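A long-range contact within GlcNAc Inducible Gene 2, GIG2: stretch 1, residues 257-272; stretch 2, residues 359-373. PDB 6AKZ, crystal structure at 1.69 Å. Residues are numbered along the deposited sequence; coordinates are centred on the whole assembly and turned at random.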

# COMPACT_ATOMS: atom_id res chain seq x y z
N GLN A 257 0.38 -3.02 1.21
CA GLN A 257 1.04 -2.65 2.48
C GLN A 257 0.94 -3.88 3.36
O GLN A 257 0.11 -4.76 3.17
CB GLN A 257 0.32 -1.53 3.19
CG GLN A 257 0.37 -0.17 2.45
CD GLN A 257 -0.13 0.99 3.31
OE1 GLN A 257 0.32 1.13 4.43
NE2 GLN A 257 -0.96 1.87 2.76
N GLY A 258 1.83 -3.94 4.31
CA GLY A 258 1.91 -5.09 5.20
C GLY A 258 2.71 -4.94 6.45
O GLY A 258 3.56 -4.03 6.52
N TRP A 259 2.56 -5.91 7.33
CA TRP A 259 3.47 -6.02 8.46
C TRP A 259 3.42 -7.35 9.12
O TRP A 259 2.44 -8.15 8.93
CB TRP A 259 3.14 -4.94 9.49
CG TRP A 259 1.73 -4.73 9.93
CD1 TRP A 259 1.00 -3.59 9.67
CD2 TRP A 259 0.88 -5.53 10.81
NE1 TRP A 259 -0.23 -3.65 10.31
CE2 TRP A 259 -0.33 -4.79 11.02
CE3 TRP A 259 1.01 -6.78 11.42
CZ2 TRP A 259 -1.38 -5.28 11.75
CZ3 TRP A 259 -0.03 -7.27 12.18
CH2 TRP A 259 -1.21 -6.54 12.34
N LEU A 260 4.52 -7.62 9.80
CA LEU A 260 4.72 -8.83 10.61
C LEU A 260 4.41 -8.54 12.05
O LEU A 260 4.98 -7.59 12.62
CB LEU A 260 6.16 -9.36 10.48
CG LEU A 260 6.59 -10.57 11.39
CD1 LEU A 260 5.88 -11.79 10.89
CD2 LEU A 260 8.07 -10.72 11.25
N ALA A 261 3.56 -9.34 12.66
CA ALA A 261 3.19 -9.21 14.08
C ALA A 261 4.29 -9.65 15.05
O ALA A 261 4.73 -10.79 15.00
CB ALA A 261 1.90 -10.01 14.38
N LEU A 262 4.72 -8.74 15.92
CA LEU A 262 5.76 -9.01 16.94
C LEU A 262 5.10 -9.16 18.32
O LEU A 262 5.80 -9.38 19.33
CB LEU A 262 6.72 -7.83 16.98
CG LEU A 262 7.45 -7.50 15.66
CD1 LEU A 262 8.34 -6.27 15.89
CD2 LEU A 262 8.18 -8.72 15.18
N SER A 263 3.78 -9.13 18.36
CA SER A 263 3.04 -9.19 19.62
C SER A 263 1.67 -9.87 19.40
O SER A 263 1.20 -9.97 18.25
CB SER A 263 2.86 -7.80 20.19
OG SER A 263 2.14 -6.95 19.30
N ASN A 264 1.06 -10.34 20.48
CA ASN A 264 -0.31 -10.82 20.46
C ASN A 264 -1.22 -9.68 20.89
O ASN A 264 -1.03 -9.18 22.03
CB ASN A 264 -0.53 -11.95 21.46
CG ASN A 264 0.34 -13.14 21.20
OD1 ASN A 264 0.49 -13.65 20.06
ND2 ASN A 264 0.99 -13.58 22.28
N ASN A 265 -2.21 -9.28 20.06
CA ASN A 265 -3.18 -8.20 20.44
C ASN A 265 -4.54 -8.52 19.88
O ASN A 265 -4.64 -8.92 18.72
CB ASN A 265 -2.76 -6.85 19.88
CG ASN A 265 -1.32 -6.53 20.20
OD1 ASN A 265 -0.41 -6.91 19.41
ND2 ASN A 265 -1.04 -5.98 21.40
N LYS A 266 -5.57 -8.43 20.69
CA LYS A 266 -6.93 -8.88 20.26
C LYS A 266 -7.52 -7.72 19.44
O LYS A 266 -6.93 -6.70 19.44
CB LYS A 266 -7.82 -9.11 21.44
CG LYS A 266 -7.44 -10.38 22.16
CD LYS A 266 -8.32 -10.55 23.39
CE LYS A 266 -7.80 -11.59 24.34
NZ LYS A 266 -6.77 -10.96 25.22
N SER A 267 -8.57 -7.96 18.66
CA SER A 267 -9.21 -6.90 17.82
C SER A 267 -9.43 -5.67 18.64
O SER A 267 -9.88 -5.78 19.81
CB SER A 267 -10.56 -7.37 17.22
OG SER A 267 -10.41 -8.53 16.51
N GLY A 268 -9.12 -4.51 18.12
CA GLY A 268 -9.34 -3.26 18.85
C GLY A 268 -8.20 -2.83 19.79
O GLY A 268 -8.20 -1.73 20.31
N GLU A 269 -7.24 -3.70 20.07
CA GLU A 269 -6.18 -3.36 21.03
C GLU A 269 -4.99 -2.73 20.30
O GLU A 269 -3.97 -3.39 20.13
CB GLU A 269 -5.73 -4.63 21.79
CG GLU A 269 -6.83 -5.22 22.64
CD GLU A 269 -6.46 -6.50 23.46
OE1 GLU A 269 -5.38 -7.17 23.22
OE2 GLU A 269 -7.29 -6.80 24.41
N GLY A 270 -5.14 -1.50 19.88
CA GLY A 270 -4.04 -0.82 19.26
C GLY A 270 -3.52 -1.46 18.00
O GLY A 270 -2.34 -1.42 17.71
N THR A 271 -4.43 -2.01 17.20
CA THR A 271 -4.09 -2.65 15.93
C THR A 271 -4.43 -1.84 14.66
O THR A 271 -4.13 -0.65 14.57
CB THR A 271 -4.74 -4.04 15.81
OG1 THR A 271 -6.12 -3.96 16.18
CG2 THR A 271 -4.04 -5.04 16.73
N LEU A 272 -5.06 -2.52 13.70
CA LEU A 272 -5.44 -1.96 12.43
C LEU A 272 -6.95 -2.18 12.23
O LEU A 272 -7.50 -3.18 12.68
CB LEU A 272 -4.65 -2.71 11.34
CG LEU A 272 -4.87 -2.28 9.85
CD1 LEU A 272 -4.37 -0.90 9.59
CD2 LEU A 272 -4.21 -3.33 8.97
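Stretch 2 359-373: REHNGNGHSSVLYYG

Stretch 2 lies along stretch 1 as an antiparallel partner, and backbone hydrogen bonds fix its register. Leu260 and Leu370 form the central hydrogen-bonded pair: Leu260 N donates to Leu370 O at 2.9 Å, and Leu370 N returns the bond to Leu260 O at 3.0 Å. The ladder continues with Tyr372 N to Gly258 O at 2.9 Å and Leu262 N to Ser368 O at 3.0 Å. Strands 257-261 and 367-371 are extended, and their N-to-C directions make an angle of 131°, antiparallel but strongly twisted, with axes 4.5 Å apart at closest approach. Trp259 faces Tyr371 and Ala261 faces Val369 as non-hydrogen-bonded pairs, their CA atoms 4.3 Å and 4.8 Å apart respectively.

The strand ends at Ala261; beyond Leu262, whose backbone still bonds to Ser368, side chains take over the polar pairing. Ser263 OG accepts from Ser368 N at 2.9 Å while donating to Asn265 OD1 at 2.6 Å; a hydroxyl suits this place because it can do both. The other end of the same amide, Asn265 ND2, donates to His366 O at 2.9 Å. Further along, Ser367 OG donates to Gly270 O at 2.8 Å.

The type II turn from Lys266 to Glu269 has Gly268 at a positive phi, where a CB would jam against the preceding carbonyl oxygen. Glu269 OE1 accepts from Lys266 N at 2.8 Å, bracing the turn from within. One water links Lys266 NZ, Glu269 OE1 and Asn364 OD1, at 3.1, 2.7 and 2.7 Å from its oxygen, and so ties the turn to stretch 2. Two more glycines allow close approach: a CB on Gly270 would lie 2.7 Å from His361 CG, and one on Gly363 would lie 2.9 Å from Glu269 CD. Without that CB, Gly270 CA sits 3.8 Å from His361 CB.

Apolar packing completes the contact. On the sheet face carrying Trp259, Ala261, Val369 and Tyr371, the indole offers a broad surface: Val369 CG1 sits over its six-membered ring, 3.6 Å from the centroid of the Trp259 ring, in a CH-pi contact. The edge of Trp259 also points toward the face of Tyr371 in an offset edge-to-face pair, with Trp259 CD1 3.6 Å from Tyr371 CE1 and the ring planes at 79°. The small Ala261 adds little cover here. On the other face, Leu260 CB and Leu370 CB are 4.5 Å apart, and Leu262 CD1 reaches to 4.3 Å from Leu370 CB, extending the aliphatic packing past the end of the first strand.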

# COMPACT_ATOMS: atom_id res chain seq x y z
N ARG A 359 -7.95 3.98 17.61
CA ARG A 359 -7.86 5.23 18.41
C ARG A 359 -7.23 4.93 19.80
O ARG A 359 -6.30 5.60 20.28
CB ARG A 359 -9.30 5.84 18.56
N GLU A 360 -7.67 3.87 20.41
CA GLU A 360 -7.18 3.55 21.72
C GLU A 360 -6.52 2.20 21.80
O GLU A 360 -6.76 1.38 20.97
CB GLU A 360 -8.39 3.48 22.64
CG GLU A 360 -9.21 4.73 22.81
CD GLU A 360 -8.39 5.86 23.34
OE1 GLU A 360 -7.54 5.64 24.20
OE2 GLU A 360 -8.59 6.99 22.90
N HIS A 361 -5.70 1.98 22.83
CA HIS A 361 -5.06 0.70 23.07
C HIS A 361 -5.18 0.37 24.54
O HIS A 361 -4.38 0.80 25.33
CB HIS A 361 -3.60 0.67 22.70
CG HIS A 361 -2.96 -0.66 22.96
ND1 HIS A 361 -1.62 -0.89 22.80
CD2 HIS A 361 -3.49 -1.81 23.39
CE1 HIS A 361 -1.36 -2.14 23.11
NE2 HIS A 361 -2.49 -2.72 23.45
N ASN A 362 -6.24 -0.33 24.83
CA ASN A 362 -6.54 -0.77 26.17
C ASN A 362 -6.41 -2.27 26.29
O ASN A 362 -7.05 -2.93 27.08
CB ASN A 362 -7.88 -0.27 26.60
CG ASN A 362 -7.86 1.21 26.81
OD1 ASN A 362 -6.87 1.77 27.32
ND2 ASN A 362 -8.89 1.90 26.31
N GLY A 363 -5.50 -2.80 25.51
CA GLY A 363 -5.02 -4.14 25.71
C GLY A 363 -4.00 -4.33 26.80
O GLY A 363 -3.64 -3.40 27.50
N ASN A 364 -3.52 -5.58 26.92
CA ASN A 364 -2.67 -6.00 28.06
C ASN A 364 -1.15 -5.89 27.84
O ASN A 364 -0.41 -6.22 28.73
CB ASN A 364 -2.98 -7.43 28.55
CG ASN A 364 -3.11 -8.45 27.43
OD1 ASN A 364 -2.95 -8.13 26.24
ND2 ASN A 364 -3.41 -9.69 27.82
N GLY A 365 -0.70 -5.46 26.66
CA GLY A 365 0.73 -5.34 26.41
C GLY A 365 0.93 -4.57 25.14
O GLY A 365 -0.00 -4.13 24.48
N HIS A 366 2.19 -4.42 24.78
CA HIS A 366 2.58 -3.68 23.59
C HIS A 366 1.95 -4.34 22.33
O HIS A 366 1.73 -5.55 22.28
CB HIS A 366 4.15 -3.57 23.48
CG HIS A 366 4.81 -4.90 23.30
ND1 HIS A 366 5.09 -5.42 22.04
CD2 HIS A 366 5.22 -5.84 24.19
CE1 HIS A 366 5.66 -6.60 22.17
NE2 HIS A 366 5.69 -6.90 23.45
N SER A 367 1.57 -3.45 21.41
CA SER A 367 1.11 -3.80 20.08
C SER A 367 2.26 -3.32 19.13
O SER A 367 2.46 -2.13 18.88
CB SER A 367 -0.17 -3.10 19.77
OG SER A 367 -0.46 -3.29 18.45
N SER A 368 3.01 -4.29 18.63
CA SER A 368 4.24 -4.03 17.88
C SER A 368 4.25 -4.82 16.58
O SER A 368 3.84 -5.99 16.53
CB SER A 368 5.40 -4.45 18.69
OG SER A 368 5.38 -3.79 19.97
N VAL A 369 4.68 -4.10 15.54
CA VAL A 369 4.77 -4.66 14.23
C VAL A 369 6.01 -4.18 13.51
O VAL A 369 6.59 -3.12 13.80
CB VAL A 369 3.52 -4.42 13.37
CG1 VAL A 369 2.27 -4.90 14.06
CG2 VAL A 369 3.38 -2.97 12.92
N LEU A 370 6.37 -4.95 12.50
CA LEU A 370 7.50 -4.58 11.61
C LEU A 370 6.91 -4.43 10.22
O LEU A 370 6.36 -5.40 9.69
CB LEU A 370 8.49 -5.72 11.66
CG LEU A 370 9.85 -5.72 10.90
CD1 LEU A 370 10.64 -6.84 11.58
CD2 LEU A 370 9.63 -6.09 9.44
N TYR A 371 6.92 -3.21 9.74
CA TYR A 371 6.33 -2.86 8.45
C TYR A 371 7.17 -3.39 7.31
O TYR A 371 8.39 -3.19 7.31
CB TYR A 371 6.16 -1.35 8.26
CG TYR A 371 5.03 -0.81 9.18
CD1 TYR A 371 3.72 -0.80 8.78
CD2 TYR A 371 5.33 -0.41 10.47
CE1 TYR A 371 2.69 -0.36 9.63
CE2 TYR A 371 4.31 0.06 11.31
CZ TYR A 371 3.01 0.07 10.91
OH TYR A 371 1.99 0.49 11.77
N TYR A 372 6.50 -4.02 6.35
CA TYR A 372 7.15 -4.55 5.11
C TYR A 372 6.08 -4.74 4.07
O TYR A 372 5.19 -5.56 4.30
CB TYR A 372 7.95 -5.84 5.48
CG TYR A 372 8.77 -6.40 4.35
CD1 TYR A 372 9.53 -5.53 3.51
CD2 TYR A 372 8.95 -7.78 4.21
CE1 TYR A 372 10.32 -6.06 2.49
CE2 TYR A 372 9.69 -8.30 3.14
CZ TYR A 372 10.36 -7.43 2.31
OH TYR A 372 11.11 -7.88 1.25
N GLY A 373 6.15 -3.98 2.95
CA GLY A 373 5.20 -3.94 1.91
C GLY A 373 5.70 -4.70 0.73
O GLY A 373 6.90 -5.05 0.64
O HOH W 1 -0.79 -0.53 11.27
O HOH W 2 1.27 -7.33 16.46
O HOH W 3 -0.85 -8.00 24.37
O HOH W 4 -2.92 -6.02 23.69
O HOH W 5 -4.26 -9.45 24.24
O HOH W 6 -8.36 -1.00 22.97